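Local atomic coordinates of diaminopimelate decarboxylase (Helicobacter pylori, PDB entry 2QGH), a protein that catalyses the pyridoxal-5'-phosphate-dependent decarboxylation of meso-diaminopimelate to L-lysine, the last step of lysine biosynthesis in bacteria. Residues L128-F133 with I152-N157; T138-A143 with K192-L197; L291-L296 with I308-M313; R329-S334 with K369-K374. One frame throughout, in Å; residues are numbered along the deposited sequence.

Overall arrangement
The four contacts fall into two groups, one in each domain of this alanine racemase-like fold. Contact 1 lies in the eight-stranded parallel barrel that binds pyridoxal-5'-phosphate and contact 2 among its outer helices; their centres are about 13 Å apart, and they meet where Ile-139 CD1 lies 3.5 Å from Val-130 CG1. Contacts 3 and 4 lie in the mixed beta domain, centres about 11 Å apart, joined through neighbouring strands, Leu-291 O receiving a probable hydrogen bond from Ile-372 N at 2.9 Å. The centres of contacts 1 and 3 are about 42 Å apart. Contact 1 approaches the cofactor through Arg-155, whose side chain comes within about 4 Å. Contacts 1 and 3 also touch the second subunit.

Contact 1 of 4, residues L128-F133 with I152-N157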
loop_
_atom_site.group_PDB
_atom_site.type_symbol
_atom_site.label_atom_id
_atom_site.label_comp_id
_atom_site.label_asym_id
_atom_site.label_seq_id
_atom_site.Cartn_x
_atom_site.Cartn_y
_atom_site.Cartn_z
ATOM N N LEU A 128 -0.607 -21.408 -18.802
ATOM C CA LEU A 128 -1.465 -20.411 -18.183
ATOM C C LEU A 128 -2.308 -21.182 -17.176
ATOM O O LEU A 128 -2.936 -22.181 -17.521
ATOM C CB LEU A 128 -2.371 -19.736 -19.218
ATOM C CG LEU A 128 -1.865 -18.451 -19.886
ATOM C CD1 LEU A 128 -0.726 -18.762 -20.832
ATOM C CD2 LEU A 128 -2.998 -17.796 -20.645
ATOM N N ASN A 129 -2.298 -20.731 -15.929
ATOM C CA ASN A 129 -3.058 -21.389 -14.878
ATOM C C ASN A 129 -4.368 -20.638 -14.762
ATOM O O ASN A 129 -4.418 -19.545 -14.204
ATOM C CB ASN A 129 -2.268 -21.339 -13.574
ATOM C CG ASN A 129 -2.818 -22.274 -12.526
ATOM O OD1 ASN A 129 -3.170 -23.416 -12.822
ATOM N ND2 ASN A 129 -2.882 -21.800 -11.292
ATOM N N VAL A 130 -5.430 -21.224 -15.309
ATOM C CA VAL A 130 -6.731 -20.560 -15.315
ATOM C C VAL A 130 -7.535 -20.750 -14.035
ATOM O O VAL A 130 -7.520 -21.818 -13.419
ATOM C CB VAL A 130 -7.566 -20.995 -16.543
ATOM C CG1 VAL A 130 -6.639 -21.285 -17.708
ATOM C CG2 VAL A 130 -8.399 -22.189 -16.217
ATOM N N GLU A 131 -8.248 -19.696 -13.651
ATOM C CA GLU A 131 -9.029 -19.708 -12.430
ATOM C C GLU A 131 -10.538 -19.688 -12.662
ATOM O O GLU A 131 -11.309 -19.810 -11.715
ATOM C CB GLU A 131 -8.613 -18.518 -11.561
ATOM C CG GLU A 131 -7.102 -18.322 -11.469
ATOM C CD GLU A 131 -6.572 -18.409 -10.046
ATOM O OE1 GLU A 131 -5.374 -18.124 -9.842
ATOM O OE2 GLU A 131 -7.352 -18.768 -9.138
ATOM N N SER A 132 -10.963 -19.524 -13.912
ATOM C CA SER A 132 -12.394 -19.511 -14.209
ATOM C C SER A 132 -12.690 -20.133 -15.565
ATOM O O SER A 132 -11.838 -20.157 -16.446
ATOM C CB SER A 132 -12.948 -18.077 -14.162
ATOM O OG SER A 132 -12.541 -17.310 -15.287
ATOM N N PHE A 133 -13.905 -20.641 -15.735
ATOM C CA PHE A 133 -14.283 -21.244 -17.000
ATOM C C PHE A 133 -14.323 -20.166 -18.084
ATOM O O PHE A 133 -13.959 -20.425 -19.228
ATOM C CB PHE A 133 -15.648 -21.932 -16.870
ATOM C CG PHE A 133 -15.854 -23.085 -17.826
ATOM C CD1 PHE A 133 -16.802 -24.067 -17.547
ATOM C CD2 PHE A 133 -15.098 -23.202 -18.990
ATOM C CE1 PHE A 133 -16.988 -25.155 -18.412
ATOM C CE2 PHE A 133 -15.278 -24.285 -19.859
ATOM C CZ PHE A 133 -16.222 -25.260 -19.567
ATOM N N ILE A 152 -2.368 -25.194 -20.844
ATOM C CA ILE A 152 -2.986 -24.611 -19.665
ATOM C C ILE A 152 -2.979 -25.568 -18.485
ATOM O O ILE A 152 -2.826 -26.777 -18.641
ATOM C CB ILE A 152 -4.457 -24.165 -19.931
ATOM C CG1 ILE A 152 -5.325 -25.372 -20.277
ATOM C CG2 ILE A 152 -4.512 -23.139 -21.049
ATOM C CD1 ILE A 152 -6.170 -25.844 -19.131
ATOM N N SER A 153 -3.115 -24.998 -17.299
ATOM C CA SER A 153 -3.179 -25.753 -16.061
ATOM C C SER A 153 -4.466 -25.238 -15.432
ATOM O O SER A 153 -4.910 -24.144 -15.756
ATOM C CB SER A 153 -1.982 -25.418 -15.167
ATOM O OG SER A 153 -2.112 -26.006 -13.879
ATOM N N ILE A 154 -5.086 -26.012 -14.559
ATOM C CA ILE A 154 -6.302 -25.528 -13.936
ATOM C C ILE A 154 -6.144 -25.559 -12.436
ATOM O O ILE A 154 -5.772 -26.574 -11.862
ATOM C CB ILE A 154 -7.541 -26.350 -14.376
ATOM C CG1 ILE A 154 -7.792 -26.121 -15.870
ATOM C CG2 ILE A 154 -8.767 -25.917 -13.593
ATOM C CD1 ILE A 154 -9.061 -26.755 -16.414
ATOM N N ARG A 155 -6.412 -24.421 -11.809
ATOM C CA ARG A 155 -6.303 -24.294 -10.363
ATOM C C ARG A 155 -7.593 -24.733 -9.689
ATOM O O ARG A 155 -8.661 -24.200 -9.980
ATOM C CB ARG A 155 -6.000 -22.841 -9.987
ATOM C CG ARG A 155 -5.853 -22.610 -8.497
ATOM C CD ARG A 155 -5.432 -21.181 -8.177
ATOM N NE ARG A 155 -5.224 -21.000 -6.744
ATOM C CZ ARG A 155 -4.810 -19.872 -6.171
ATOM N NH1 ARG A 155 -4.545 -18.797 -6.907
ATOM N NH2 ARG A 155 -4.664 -19.820 -4.852
ATOM N N ILE A 156 -7.507 -25.711 -8.794
ATOM C CA ILE A 156 -8.711 -26.147 -8.114
ATOM C C ILE A 156 -8.710 -25.677 -6.671
ATOM O O ILE A 156 -7.663 -25.580 -6.028
ATOM C CB ILE A 156 -8.898 -27.697 -8.141
ATOM C CG1 ILE A 156 -8.045 -28.365 -7.065
ATOM C CG2 ILE A 156 -8.550 -28.248 -9.522
ATOM C CD1 ILE A 156 -6.565 -28.215 -7.279
ATOM N N ASN A 157 -9.898 -25.361 -6.179
ATOM C CA ASN A 157 -10.068 -24.926 -4.808
ATOM C C ASN A 157 -10.481 -26.190 -4.055
ATOM O O ASN A 157 -11.631 -26.610 -4.116
ATOM C CB ASN A 157 -11.158 -23.854 -4.753
ATOM C CG ASN A 157 -11.275 -23.205 -3.392
ATOM O OD1 ASN A 157 -11.629 -22.034 -3.287
ATOM N ND2 ASN A 157 -10.991 -23.966 -2.342
#
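Asn-129 and Ser-153 face each other on neighbouring parallel strands of the cofactor-binding TIM-type barrel, the two strands of one beta-alpha-beta unit whose helix is 133-146. Ser-153 OG gives a hydrogen bond to Asn-129 OD1 (3.0 Å), tilted out of the amide plane, and is also bonded to Ser-201 on the next strand. Small polar residues suit this inner face, where three strands can be linked through one hydroxyl. The backbones pair in parallel register, Ser-153 N to Leu-128 O at 2.8 Å and Val-130 N to Ser-153 O at 3.0 Å. On the outer face branched residues fill the layer under the helices: Val-130 CG2 rests 4.0 Å from Ile-154 CG1, and Met-187 covers Val-130. Next along the strand, the extended Arg-155 crosses the Asn-129 amide obliquely, its CB 3.5 Å from Asn-129 ND2, with amide and guanidinium planes 16° apart, and reaches Glu-131. Glu-131 is itself positioned by Gly-178 N, bonded to OE2, while Arg-155 NH2 is held by His-205 O, next to the cofactor. The carboxylate and guanidinium planes are 57° apart, yet Glu-131 OE1 uses its syn lone pair to accept the salt bridge's hydrogen bond from Arg-155 NH1 at 3.1 Å.

Contact 2 of 4, residues T138-A143 with K192-L197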
loop_
_atom_site.group_PDB
_atom_site.type_symbol
_atom_site.label_atom_id
_atom_site.label_comp_id
_atom_site.label_asym_id
_atom_site.label_seq_id
_atom_site.Cartn_x
_atom_site.Cartn_y
_atom_site.Cartn_z
ATOM N N THR A 138 -11.883 -17.560 -22.905
ATOM C CA THR A 138 -11.242 -16.351 -23.391
ATOM C C THR A 138 -9.890 -16.700 -23.992
ATOM O O THR A 138 -9.540 -16.228 -25.077
ATOM C CB THR A 138 -11.060 -15.343 -22.253
ATOM O OG1 THR A 138 -12.339 -15.059 -21.675
ATOM C CG2 THR A 138 -10.454 -14.053 -22.769
ATOM N N ILE A 139 -9.137 -17.533 -23.286
ATOM C CA ILE A 139 -7.827 -17.957 -23.754
ATOM C C ILE A 139 -7.971 -18.716 -25.075
ATOM O O ILE A 139 -7.190 -18.513 -26.013
ATOM C CB ILE A 139 -7.148 -18.872 -22.719
ATOM C CG1 ILE A 139 -6.917 -18.098 -21.418
ATOM C CG2 ILE A 139 -5.833 -19.403 -23.270
ATOM C CD1 ILE A 139 -6.432 -18.963 -20.253
ATOM N N GLU A 140 -8.976 -19.584 -25.145
ATOM C CA GLU A 140 -9.215 -20.368 -26.347
ATOM C C GLU A 140 -9.425 -19.481 -27.561
ATOM O O GLU A 140 -8.842 -19.714 -28.623
ATOM C CB GLU A 140 -10.443 -21.259 -26.185
ATOM C CG GLU A 140 -10.598 -22.245 -27.325
ATOM C CD GLU A 140 -11.922 -22.959 -27.299
ATOM O OE1 GLU A 140 -12.048 -24.020 -27.949
ATOM O OE2 GLU A 140 -12.845 -22.450 -26.634
ATOM N N THR A 141 -10.273 -18.471 -27.408
ATOM C CA THR A 141 -10.557 -17.557 -28.503
ATOM C C THR A 141 -9.291 -16.853 -28.982
ATOM O O THR A 141 -9.089 -16.668 -30.184
ATOM C CB THR A 141 -11.585 -16.491 -28.075
ATOM O OG1 THR A 141 -12.818 -17.132 -27.736
ATOM C CG2 THR A 141 -11.829 -15.498 -29.199
ATOM N N ILE A 142 -8.440 -16.457 -28.040
ATOM C CA ILE A 142 -7.213 -15.758 -28.393
ATOM C C ILE A 142 -6.199 -16.717 -29.005
ATOM O O ILE A 142 -5.523 -16.376 -29.970
ATOM C CB ILE A 142 -6.599 -15.047 -27.159
ATOM C CG1 ILE A 142 -7.562 -13.958 -26.659
ATOM C CG2 ILE A 142 -5.252 -14.420 -27.526
ATOM C CD1 ILE A 142 -7.061 -13.189 -25.452
ATOM N N ALA A 143 -6.106 -17.921 -28.454
ATOM C CA ALA A 143 -5.170 -18.911 -28.970
ATOM C C ALA A 143 -5.563 -19.257 -30.403
ATOM O O ALA A 143 -4.714 -19.390 -31.291
ATOM C CB ALA A 143 -5.200 -20.159 -28.102
ATOM N N LYS A 192 -9.803 -30.423 -23.324
ATOM C CA LYS A 192 -9.364 -31.607 -24.059
ATOM C C LYS A 192 -9.957 -31.595 -25.471
ATOM O O LYS A 192 -9.240 -31.776 -26.448
ATOM C CB LYS A 192 -9.798 -32.875 -23.313
ATOM C CG LYS A 192 -9.368 -34.182 -23.950
ATOM C CD LYS A 192 -9.869 -35.360 -23.116
ATOM C CE LYS A 192 -9.491 -36.708 -23.717
ATOM N NZ LYS A 192 -10.276 -37.032 -24.945
ATOM N N LYS A 193 -11.264 -31.367 -25.559
ATOM C CA LYS A 193 -11.979 -31.322 -26.836
ATOM C C LYS A 193 -11.485 -30.191 -27.739
ATOM O O LYS A 193 -11.376 -30.354 -28.955
ATOM C CB LYS A 193 -13.481 -31.126 -26.602
ATOM C CG LYS A 193 -14.110 -32.088 -25.614
ATOM C CD LYS A 193 -15.628 -31.896 -25.531
ATOM C CE LYS A 193 -16.028 -30.531 -24.935
ATOM N NZ LYS A 193 -15.738 -29.357 -25.822
ATOM N N SER A 194 -11.199 -29.040 -27.141
ATOM C CA SER A 194 -10.737 -27.886 -27.899
ATOM C C SER A 194 -9.429 -28.170 -28.620
ATOM O O SER A 194 -8.565 -28.874 -28.108
ATOM C CB SER A 194 -10.566 -26.679 -26.976
ATOM O OG SER A 194 -10.098 -25.560 -27.709
ATOM N N ALA A 195 -9.296 -27.609 -29.816
ATOM C CA ALA A 195 -8.101 -27.789 -30.627
ATOM C C ALA A 195 -7.101 -26.689 -30.300
ATOM O O ALA A 195 -5.964 -26.691 -30.789
ATOM C CB ALA A 195 -8.473 -27.738 -32.107
ATOM N N PHE A 196 -7.526 -25.749 -29.460
ATOM C CA PHE A 196 -6.663 -24.635 -29.104
ATOM C C PHE A 196 -6.261 -24.592 -27.640
ATOM O O PHE A 196 -5.695 -23.606 -27.170
ATOM C CB PHE A 196 -7.334 -23.330 -29.530
ATOM C CG PHE A 196 -7.816 -23.357 -30.947
ATOM C CD1 PHE A 196 -9.103 -23.797 -31.247
ATOM C CD2 PHE A 196 -6.959 -23.015 -31.990
ATOM C CE1 PHE A 196 -9.532 -23.900 -32.572
ATOM C CE2 PHE A 196 -7.375 -23.115 -33.317
ATOM C CZ PHE A 196 -8.663 -23.558 -33.609
ATOM N N LEU A 197 -6.547 -25.670 -26.925
ATOM C CA LEU A 197 -6.187 -25.766 -25.524
ATOM C C LEU A 197 -5.542 -27.119 -25.321
ATOM O O LEU A 197 -5.881 -28.078 -26.000
ATOM C CB LEU A 197 -7.423 -25.643 -24.631
ATOM C CG LEU A 197 -8.181 -24.315 -24.708
ATOM C CD1 LEU A 197 -9.430 -24.398 -23.845
ATOM C CD2 LEU A 197 -7.283 -23.178 -24.256
#
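A carboxylate and a hydroxyl approach unusually closely here: Ser-194 OG and Glu-140 OE1 are 2.5 Å apart, a very short hydrogen bond given by the serine, though its exact length is doubtful and the model may understate it. The same hydroxyl oxygen accepts from Phe-196 N at 3.1 Å, making an ST turn, so it has two partners, one it donates to and one it accepts from. Serine suits the place because its hydroxyl can do both at once, just where the chain leaves helix 181-193. Glu-140 reaches it by extending fully from helix 133-146, with CG anti to the backbone N (chi1 -171°) and the rest of the chain straight. The long aliphatic part is useful too: its CB lies 4.0 Å from Leu-197 CD1, and its CG packs against Phe-196 CB. The Phe-196 ring itself presents its edge to Glu-140 OE1, while Ala-195 CB sits over one face.

One turn further along helix 133-146, Ala-143 points its small methyl at the turn. Its CB stands 3.6 Å from Phe-196 O and 4.1 Å from Phe-196 CB, and its size lets the loop come close to the helix. At the inner end Ile-139 CG2 meets Leu-197 CD2 at 4.2 Å, and Leu-197 also packs on Trp-190 and Leu-136, which makes a branched aliphatic residue apt at the start of strand 197-203. Ile-139 continues inward onto Leu-128. Two successive outer helices of an alpha/beta barrel are thus joined where the second hands over to its next strand, as in the TIM-barrel fold of this family's cofactor domain.

Contact 3 of 4, residues L291-L296 with I308-M313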
loop_
_atom_site.group_PDB
_atom_site.type_symbol
_atom_site.label_atom_id
_atom_site.label_comp_id
_atom_site.label_asym_id
_atom_site.label_seq_id
_atom_site.Cartn_x
_atom_site.Cartn_y
_atom_site.Cartn_z
ATOM N N LEU A 291 15.288 -4.020 6.395
ATOM C CA LEU A 291 15.009 -2.600 6.270
ATOM C C LEU A 291 15.826 -1.800 7.291
ATOM O O LEU A 291 15.498 -1.751 8.481
ATOM C CB LEU A 291 13.509 -2.350 6.461
ATOM C CG LEU A 291 12.965 -0.926 6.333
ATOM C CD1 LEU A 291 13.588 -0.208 5.143
ATOM C CD2 LEU A 291 11.455 -1.000 6.196
ATOM N N ILE A 292 16.903 -1.191 6.804
ATOM C CA ILE A 292 17.786 -0.390 7.636
ATOM C C ILE A 292 17.237 1.029 7.656
ATOM O O ILE A 292 17.098 1.674 6.613
ATOM C CB ILE A 292 19.230 -0.363 7.065
ATOM C CG1 ILE A 292 19.685 -1.783 6.698
ATOM C CG2 ILE A 292 20.176 0.268 8.081
ATOM C CD1 ILE A 292 19.584 -2.781 7.824
ATOM N N THR A 293 16.940 1.507 8.855
ATOM C CA THR A 293 16.376 2.826 9.046
ATOM C C THR A 293 17.059 3.506 10.232
ATOM O O THR A 293 17.450 2.849 11.205
ATOM C CB THR A 293 14.876 2.708 9.312
ATOM O OG1 THR A 293 14.330 3.995 9.601
ATOM C CG2 THR A 293 14.627 1.775 10.474
ATOM N N GLN A 294 17.188 4.825 10.146
ATOM C CA GLN A 294 17.839 5.615 11.187
ATOM C C GLN A 294 16.849 6.220 12.173
ATOM O O GLN A 294 15.708 6.505 11.822
ATOM C CB GLN A 294 18.663 6.728 10.528
ATOM C CG GLN A 294 19.188 7.774 11.483
ATOM C CD GLN A 294 20.018 8.832 10.784
ATOM O OE1 GLN A 294 20.407 9.826 11.392
ATOM N NE2 GLN A 294 20.301 8.621 9.504
ATOM N N VAL A 295 17.293 6.414 13.410
ATOM C CA VAL A 295 16.439 7.001 14.441
ATOM C C VAL A 295 16.459 8.522 14.314
ATOM O O VAL A 295 17.522 9.121 14.238
ATOM C CB VAL A 295 16.931 6.639 15.853
ATOM C CG1 VAL A 295 16.032 7.293 16.905
ATOM C CG2 VAL A 295 16.951 5.135 16.024
ATOM N N LEU A 296 15.287 9.147 14.295
ATOM C CA LEU A 296 15.227 10.601 14.188
ATOM C C LEU A 296 15.012 11.252 15.548
ATOM O O LEU A 296 15.750 12.162 15.926
ATOM C CB LEU A 296 14.114 11.019 13.227
ATOM C CG LEU A 296 14.261 10.478 11.800
ATOM C CD1 LEU A 296 13.054 10.895 10.975
ATOM C CD2 LEU A 296 15.565 10.993 11.174
ATOM N N ILE A 308 10.803 7.218 17.002
ATOM C CA ILE A 308 10.514 7.670 15.646
ATOM C C ILE A 308 11.674 7.401 14.705
ATOM O O ILE A 308 12.779 7.924 14.875
ATOM C CB ILE A 308 10.167 9.178 15.645
ATOM C CG1 ILE A 308 8.933 9.408 16.517
ATOM C CG2 ILE A 308 9.888 9.662 14.243
ATOM C CD1 ILE A 308 8.837 10.812 17.083
ATOM N N VAL A 309 11.389 6.588 13.694
ATOM C CA VAL A 309 12.366 6.174 12.706
ATOM C C VAL A 309 12.032 6.776 11.331
ATOM O O VAL A 309 10.896 7.187 11.099
ATOM C CB VAL A 309 12.395 4.631 12.715
ATOM C CG1 VAL A 309 12.270 4.066 11.314
ATOM C CG2 VAL A 309 13.651 4.157 13.425
ATOM N N ASP A 310 13.005 6.840 10.417
ATOM C CA ASP A 310 12.739 7.457 9.117
ATOM C C ASP A 310 12.081 6.614 8.022
ATOM O O ASP A 310 11.865 7.114 6.925
ATOM C CB ASP A 310 14.005 8.148 8.556
ATOM C CG ASP A 310 15.183 7.193 8.343
ATOM O OD1 ASP A 310 14.999 5.960 8.379
ATOM O OD2 ASP A 310 16.311 7.691 8.123
ATOM N N ALA A 311 11.769 5.351 8.307
ATOM C CA ALA A 311 11.084 4.481 7.344
ATOM C C ALA A 311 9.621 4.473 7.791
ATOM O O ALA A 311 9.337 4.681 8.966
ATOM C CB ALA A 311 11.655 3.062 7.383
ATOM N N GLY A 312 8.692 4.247 6.869
ATOM C CA GLY A 312 7.296 4.252 7.255
ATOM C C GLY A 312 6.465 3.175 6.593
ATOM O O GLY A 312 6.967 2.377 5.801
ATOM N N MET A 313 5.178 3.166 6.907
ATOM C CA MET A 313 4.265 2.183 6.350
ATOM C C MET A 313 4.259 2.185 4.822
ATOM O O MET A 313 4.003 1.153 4.201
ATOM C CB MET A 313 2.857 2.428 6.880
ATOM C CG MET A 313 2.259 3.756 6.443
ATOM S SD MET A 313 0.593 3.904 7.083
ATOM C CE MET A 313 -0.291 2.665 6.066
#
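In the beta hairpin formed by strands 289-299 and 306-309, Leu-296 N gives a hydrogen bond to Ile-308 O (2.8 Å), and Asp-310 N returns one to Gln-294 O at 3.1 Å. Between these bonds Val-295 and Val-309 form a non-hydrogen-bonded antiparallel pair, their CG2 methyls 4.3 Å apart; beta-branched valines suit an extended backbone and a buried face, which Phe-355 covers over Val-309. Beyond this pair the second strand gives way to loop, and an aspartate takes over the work of strand pairing. This hairpin belongs to the mixed beta domain beside the barrel, where strand 289-299 is also paired with 369-372. Asp-310 CG sits between its backbone N and carbonyl carbon (chi1 60°), which turns the carboxylate back toward the first strand. Gln-294 N then meets Asp-310 OD1 at 3.0 Å, from above the carboxylate plane. Asp-310 OD2 is bonded to Thr-33, which also takes Gln-294 NE2, so the buried acid has polar partners at both oxygens. Leu-296 CD1 covers the Asp-310 methylene, CB, at 3.8 Å, while Leu-296 also packs on Gly-111 of the second subunit. Beyond the aspartate, Ala-311 CB lies 4.2 Å from Leu-291 CD2.

Contact 4 of 4, residues R329-S334 with K369-K374; sequences RVITPS and KIAIEK
Arg-329 and Ala-371 form a hydrogen-bonded antiparallel pair in the mixed beta sheet of the second domain, where strand 328-330 lies against strand 369-372. Their two backbone bonds are close to straight: Arg-329 N to Ala-371 O at 2.9 Å and Ala-371 N to Arg-329 O at 2.8 Å. The tight part of the contact sits on the same face. Ile-331 leans back over the pair so that its CD1 lies 3.5 Å from Ala-371 CB, closer than carbons usually pack, and Ile-292 of the neighbouring strand touches both. The small alanine lets the isoleucine methyl come close to the strand. Where the first strand ends, Lys-369 O still takes Ile-331 N (2.9 Å) and, more weakly, Thr-332 N. Threonine then extends the pairing with its side chain, Thr-332 OG1 accepting from Lys-369 N at 3.1 Å.

Looser is the other end, where Arg-329 and Glu-373, both partly exposed, meet through charge rather than directed bonds. Arg-329 bends about its CG-CD bond (chi3 52°), and NH2 reaches Glu-290 in a salt bridge while the guanidinium edge passes Ala-371 CB. Glu-373 crosses the arginine at about a right angle, its OE2 over one guanidinium face. Theirs is a long salt bridge, Arg-329 NE to Glu-373 OE2 3.7 Å, with no N-H aimed at the oxygen; NE is buried without a hydrogen-bond partner in the model. The carboxylate's closest approach is to the stem, OE2 of Glu-373 standing 3.2 Å from Arg-329 CB.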
loop_
_atom_site.group_PDB
_atom_site.type_symbol
_atom_site.label_atom_id
_atom_site.label_comp_id
_atom_site.label_asym_id
_atom_site.label_seq_id
_atom_site.Cartn_x
_atom_site.Cartn_y
_atom_site.Cartn_z
ATOM N N ARG A 329 16.188 -5.219 15.211
ATOM C CA ARG A 329 17.513 -5.379 15.785
ATOM C C ARG A 329 18.318 -4.081 15.695
ATOM O O ARG A 329 18.350 -3.432 14.649
ATOM C CB ARG A 329 18.245 -6.501 15.041
ATOM C CG ARG A 329 19.669 -6.746 15.482
ATOM C CD ARG A 329 20.389 -7.579 14.450
ATOM N NE ARG A 329 20.247 -6.975 13.133
ATOM C CZ ARG A 329 20.749 -7.481 12.014
ATOM N NH1 ARG A 329 21.436 -8.617 12.045
ATOM N NH2 ARG A 329 20.568 -6.851 10.863
ATOM N N VAL A 330 18.961 -3.700 16.795
ATOM C CA VAL A 330 19.772 -2.491 16.803
ATOM C C VAL A 330 21.109 -2.803 16.143
ATOM O O VAL A 330 21.770 -3.783 16.490
ATOM C CB VAL A 330 20.022 -1.984 18.229
ATOM C CG1 VAL A 330 20.914 -0.749 18.188
ATOM C CG2 VAL A 330 18.694 -1.664 18.904
ATOM N N ILE A 331 21.500 -1.971 15.185
ATOM C CA ILE A 331 22.749 -2.159 14.462
ATOM C C ILE A 331 23.891 -1.370 15.097
ATOM O O ILE A 331 25.062 -1.749 14.986
ATOM C CB ILE A 331 22.591 -1.720 12.996
ATOM C CG1 ILE A 331 21.486 -2.546 12.330
ATOM C CG2 ILE A 331 23.919 -1.862 12.259
ATOM C CD1 ILE A 331 21.226 -2.179 10.889
ATOM N N THR A 332 23.542 -0.274 15.762
ATOM C CA THR A 332 24.526 0.582 16.413
ATOM C C THR A 332 24.835 0.112 17.834
ATOM O O THR A 332 23.954 0.076 18.700
ATOM C CB THR A 332 24.030 2.050 16.449
ATOM O OG1 THR A 332 24.020 2.579 15.118
ATOM C CG2 THR A 332 24.933 2.908 17.325
ATOM N N PRO A 333 26.101 -0.255 18.092
ATOM C CA PRO A 333 26.494 -0.719 19.428
ATOM C C PRO A 333 26.192 0.359 20.452
ATOM O O PRO A 333 26.953 1.313 20.593
ATOM C CB PRO A 333 27.991 -0.975 19.279
ATOM C CG PRO A 333 28.400 0.036 18.236
ATOM C CD PRO A 333 27.283 -0.092 17.225
ATOM N N SER A 334 25.075 0.208 21.156
ATOM C CA SER A 334 24.671 1.190 22.156
ATOM C C SER A 334 23.671 0.559 23.122
ATOM O O SER A 334 23.899 -0.534 23.640
ATOM C CB SER A 334 24.045 2.412 21.459
ATOM O OG SER A 334 23.845 3.505 22.346
ATOM N N LYS A 369 21.218 3.436 14.202
ATOM C CA LYS A 369 20.644 2.616 13.150
ATOM C C LYS A 369 20.055 1.300 13.657
ATOM O O LYS A 369 20.599 0.666 14.562
ATOM C CB LYS A 369 21.715 2.323 12.102
ATOM C CG LYS A 369 22.451 3.566 11.621
ATOM C CD LYS A 369 21.516 4.542 10.920
ATOM C CE LYS A 369 22.244 5.820 10.550
ATOM N NZ LYS A 369 23.373 5.582 9.610
ATOM N N ILE A 370 18.926 0.907 13.076
ATOM C CA ILE A 370 18.278 -0.344 13.432
ATOM C C ILE A 370 17.847 -1.035 12.142
ATOM O O ILE A 370 17.726 -0.401 11.095
ATOM C CB ILE A 370 17.024 -0.125 14.322
ATOM C CG1 ILE A 370 15.826 0.273 13.461
ATOM C CG2 ILE A 370 17.306 0.948 15.360
ATOM C CD1 ILE A 370 14.543 0.373 14.232
ATOM N N ALA A 371 17.629 -2.339 12.217
ATOM C CA ALA A 371 17.198 -3.092 11.051
ATOM C C ALA A 371 15.936 -3.867 11.382
ATOM O O ALA A 371 15.855 -4.512 12.420
ATOM C CB ALA A 371 18.293 -4.044 10.602
ATOM N N ILE A 372 14.938 -3.766 10.509
ATOM C CA ILE A 372 13.688 -4.495 10.674
ATOM C C ILE A 372 13.955 -5.754 9.880
ATOM O O ILE A 372 14.244 -5.685 8.687
ATOM C CB ILE A 372 12.501 -3.736 10.064
ATOM C CG1 ILE A 372 12.324 -2.395 10.788
ATOM C CG2 ILE A 372 11.239 -4.570 10.174
ATOM C CD1 ILE A 372 11.180 -1.544 10.248
ATOM N N GLU A 373 13.856 -6.900 10.545
ATOM C CA GLU A 373 14.165 -8.194 9.934
ATOM C C GLU A 373 13.137 -8.910 9.049
ATOM O O GLU A 373 11.935 -8.660 9.122
ATOM C CB GLU A 373 14.636 -9.151 11.040
ATOM C CG GLU A 373 16.096 -8.937 11.463
ATOM C CD GLU A 373 16.476 -9.677 12.744
ATOM O OE1 GLU A 373 16.029 -10.828 12.937
ATOM O OE2 GLU A 373 17.240 -9.108 13.552
ATOM N N LYS A 374 13.651 -9.809 8.212
ATOM C CA LYS A 374 12.845 -10.628 7.304
ATOM C C LYS A 374 11.814 -9.851 6.496
ATOM O O LYS A 374 10.650 -10.259 6.403
ATOM C CB LYS A 374 12.133 -11.737 8.092
ATOM C CG LYS A 374 13.049 -12.570 8.963
ATOM C CD LYS A 374 12.292 -13.700 9.628
ATOM C CE LYS A 374 13.165 -14.414 10.656
ATOM N NZ LYS A 374 14.409 -14.920 10.037
#